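Local coordinates for protein thermoresistant glucokinase (Janibacter sp. HTCC2649, PDB 4EUN) that probably phosphorylates gluconate at the expense of ATP, as a P-loop carbohydrate kinase of the thermoresistant glucokinase type, at residues H31-G36 against V126-L131. Sequence-based numbering, arbitrary orientation.
Sequences HVVVMG and VDFLHL
His-31 O takes the first of five backbone hydrogen bonds, from Asp-127 N, that join strands 31-35 and 127-131 in parallel, their axes 4.7 Å apart and turned by 19°. The others run Val-33 N to Asp-127 O, Leu-129 N to Val-33 O, Met-35 N to Leu-129 O and Leu-131 N to Met-35 O. On one face Val-33 stands beside Phe-128, both pointing the same way, and its CB lies 3.7 Å from ring atom CE2 of Phe-128. Its two methyls divide the work: CG1, anti to the backbone N (chi1 173°), also reaches the CD2 and CE2 atoms of the ring, while CG2 meets Val-126 CG1 at 3.6 Å. Farther along this face Met-35, in one of its two conformers, brings CE near His-130 CB, its sulfur standing well off over the imidazole. The His-130 ring turns its edge to Met-35 O, and its NE2 is hydrogen-bonded to Asp-132. On the other face Leu-129 CD1 touches two valines, 3.9 Å from Val-32 CG1 and 4.0 Å from Val-34 CG2; helix 180-191 packs over this side. At the strand start one water accepts from His-31 N and donates to Asp-127 OD2 (2.8 Å from the water O), an oxygen also salt-bridged to Arg-30, while OD1 bonds to Ser-170. Strands 104-108 and 171-175 flank the pair, giving the 2-3-1-4-5 order of a P-loop kinase core. Gly-36, the first residue of the probable Walker A pattern, comes with its CA 3.4 Å from Leu-131 O. Aliphatic groups thus line both faces of the backbone ladder, joined by the rings of Phe-128 and His-130 on one, whereas water and charge bridge its entrance; the ladder's far end places Gly-36 at the mouth of the probable phosphate-binding loop.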
loop_
_atom_site.group_PDB
_atom_site.type_symbol
_atom_site.label_atom_id
_atom_site.label_comp_id
_atom_site.label_asym_id
_atom_site.label_seq_id
_atom_site.Cartn_x
_atom_site.Cartn_y
_atom_site.Cartn_z
ATOM N N HIS A 31 -2.996 -6.469 -14.544
ATOM C CA HIS A 31 -3.652 -5.812 -13.431
ATOM C C HIS A 31 -4.242 -6.855 -12.514
ATOM O O HIS A 31 -5.121 -7.616 -12.910
ATOM C CB HIS A 31 -4.700 -4.826 -13.959
ATOM C CG HIS A 31 -4.120 -3.883 -14.965
ATOM N ND1 HIS A 31 -3.435 -2.746 -14.594
ATOM C CD2 HIS A 31 -4.031 -3.954 -16.314
ATOM C CE1 HIS A 31 -2.969 -2.145 -15.678
ATOM N NE2 HIS A 31 -3.319 -2.854 -16.730
ATOM N N VAL A 32 -3.718 -6.891 -11.295
ATOM C CA VAL A 32 -4.043 -7.945 -10.342
ATOM C C VAL A 32 -4.760 -7.323 -9.164
ATOM O O VAL A 32 -4.404 -6.240 -8.715
ATOM C CB VAL A 32 -2.753 -8.654 -9.849
ATOM C CG1 VAL A 32 -3.088 -9.792 -8.887
ATOM C CG2 VAL A 32 -1.950 -9.182 -11.036
ATOM N N VAL A 33 -5.788 -8.011 -8.671
ATOM C CA VAL A 33 -6.471 -7.600 -7.452
ATOM C C VAL A 33 -6.374 -8.732 -6.444
ATOM O O VAL A 33 -6.773 -9.856 -6.746
ATOM C CB VAL A 33 -7.965 -7.259 -7.710
ATOM C CG1 VAL A 33 -8.692 -7.005 -6.391
ATOM C CG2 VAL A 33 -8.070 -6.034 -8.619
ATOM N N VAL A 34 -5.831 -8.434 -5.263
ATOM C CA VAL A 34 -5.807 -9.399 -4.168
ATOM C C VAL A 34 -7.005 -9.063 -3.315
ATOM O O VAL A 34 -7.076 -7.996 -2.724
ATOM C CB VAL A 34 -4.528 -9.296 -3.315
ATOM C CG1 VAL A 34 -4.507 -10.416 -2.269
ATOM C CG2 VAL A 34 -3.280 -9.374 -4.220
ATOM N N MET A 35 -7.932 -10.007 -3.225
ATOM C CA MET A 35 -9.200 -9.766 -2.573
ATOM C C MET A 35 -9.299 -10.674 -1.355
ATOM O O MET A 35 -8.952 -11.838 -1.420
ATOM C CB MET A 35 -10.328 -10.040 -3.572
ATOM C CG MET A 35 -11.648 -10.409 -2.959
ATOM S SD MET A 35 -12.908 -10.717 -4.215
ATOM C CE MET A 35 -12.374 -12.261 -4.959
ATOM N N GLY A 36 -9.741 -10.127 -0.227
ATOM C CA GLY A 36 -9.943 -10.930 0.970
ATOM C C GLY A 36 -10.310 -10.011 2.109
ATOM O O GLY A 36 -10.086 -8.812 2.027
ATOM N N VAL A 126 -8.434 -8.016 -15.680
ATOM C CA VAL A 126 -8.161 -8.060 -14.244
ATOM C C VAL A 126 -8.106 -9.502 -13.733
ATOM O O VAL A 126 -9.042 -10.286 -13.936
ATOM C CB VAL A 126 -9.195 -7.272 -13.409
ATOM C CG1 VAL A 126 -8.754 -7.219 -11.946
ATOM C CG2 VAL A 126 -9.362 -5.858 -13.932
ATOM N N ASP A 127 -7.002 -9.844 -13.074
ATOM C CA ASP A 127 -6.826 -11.178 -12.511
ATOM C C ASP A 127 -6.959 -11.094 -11.009
ATOM O O ASP A 127 -6.389 -10.207 -10.384
ATOM C CB ASP A 127 -5.443 -11.731 -12.870
ATOM C CG ASP A 127 -5.226 -11.843 -14.363
ATOM O OD1 ASP A 127 -6.052 -12.491 -15.048
ATOM O OD2 ASP A 127 -4.229 -11.272 -14.851
ATOM N N PHE A 128 -7.719 -12.015 -10.418
ATOM C CA PHE A 128 -7.982 -11.950 -8.989
ATOM C C PHE A 128 -7.250 -13.028 -8.221
ATOM O O PHE A 128 -7.227 -14.185 -8.633
ATOM C CB PHE A 128 -9.498 -12.070 -8.734
ATOM C CG PHE A 128 -10.259 -10.860 -9.169
ATOM C CD1 PHE A 128 -10.668 -10.713 -10.490
ATOM C CD2 PHE A 128 -10.518 -9.836 -8.263
ATOM C CE1 PHE A 128 -11.342 -9.563 -10.900
ATOM C CE2 PHE A 128 -11.193 -8.691 -8.662
ATOM C CZ PHE A 128 -11.603 -8.555 -9.980
ATOM N N LEU A 129 -6.635 -12.639 -7.109
ATOM C CA LEU A 129 -6.119 -13.599 -6.142
ATOM C C LEU A 129 -7.033 -13.503 -4.934
ATOM O O LEU A 129 -7.079 -12.483 -4.246
ATOM C CB LEU A 129 -4.673 -13.268 -5.757
ATOM C CG LEU A 129 -3.664 -13.157 -6.900
ATOM C CD1 LEU A 129 -2.327 -12.682 -6.349
ATOM C CD2 LEU A 129 -3.503 -14.484 -7.625
ATOM N N HIS A 130 -7.788 -14.563 -4.689
ATOM C CA HIS A 130 -8.764 -14.560 -3.602
ATOM C C HIS A 130 -8.163 -15.227 -2.360
ATOM O O HIS A 130 -8.044 -16.449 -2.299
ATOM C CB HIS A 130 -10.026 -15.288 -4.061
ATOM C CG HIS A 130 -11.056 -15.475 -2.993
ATOM N ND1 HIS A 130 -12.115 -16.344 -3.148
ATOM C CD2 HIS A 130 -11.202 -14.910 -1.771
ATOM C CE1 HIS A 130 -12.863 -16.317 -2.057
ATOM N NE2 HIS A 130 -12.333 -15.463 -1.205
ATOM N N LEU A 131 -7.759 -14.404 -1.393
ATOM C CA LEU A 131 -7.105 -14.881 -0.182
ATOM C C LEU A 131 -8.171 -15.112 0.875
ATOM O O LEU A 131 -8.894 -14.187 1.262
ATOM C CB LEU A 131 -6.090 -13.841 0.298
ATOM C CG LEU A 131 -5.143 -14.173 1.452
ATOM C CD1 LEU A 131 -4.186 -15.288 1.086
ATOM C CD2 LEU A 131 -4.366 -12.926 1.795
HETATM O O HOH W 1 -4.092 -8.742 -16.013
#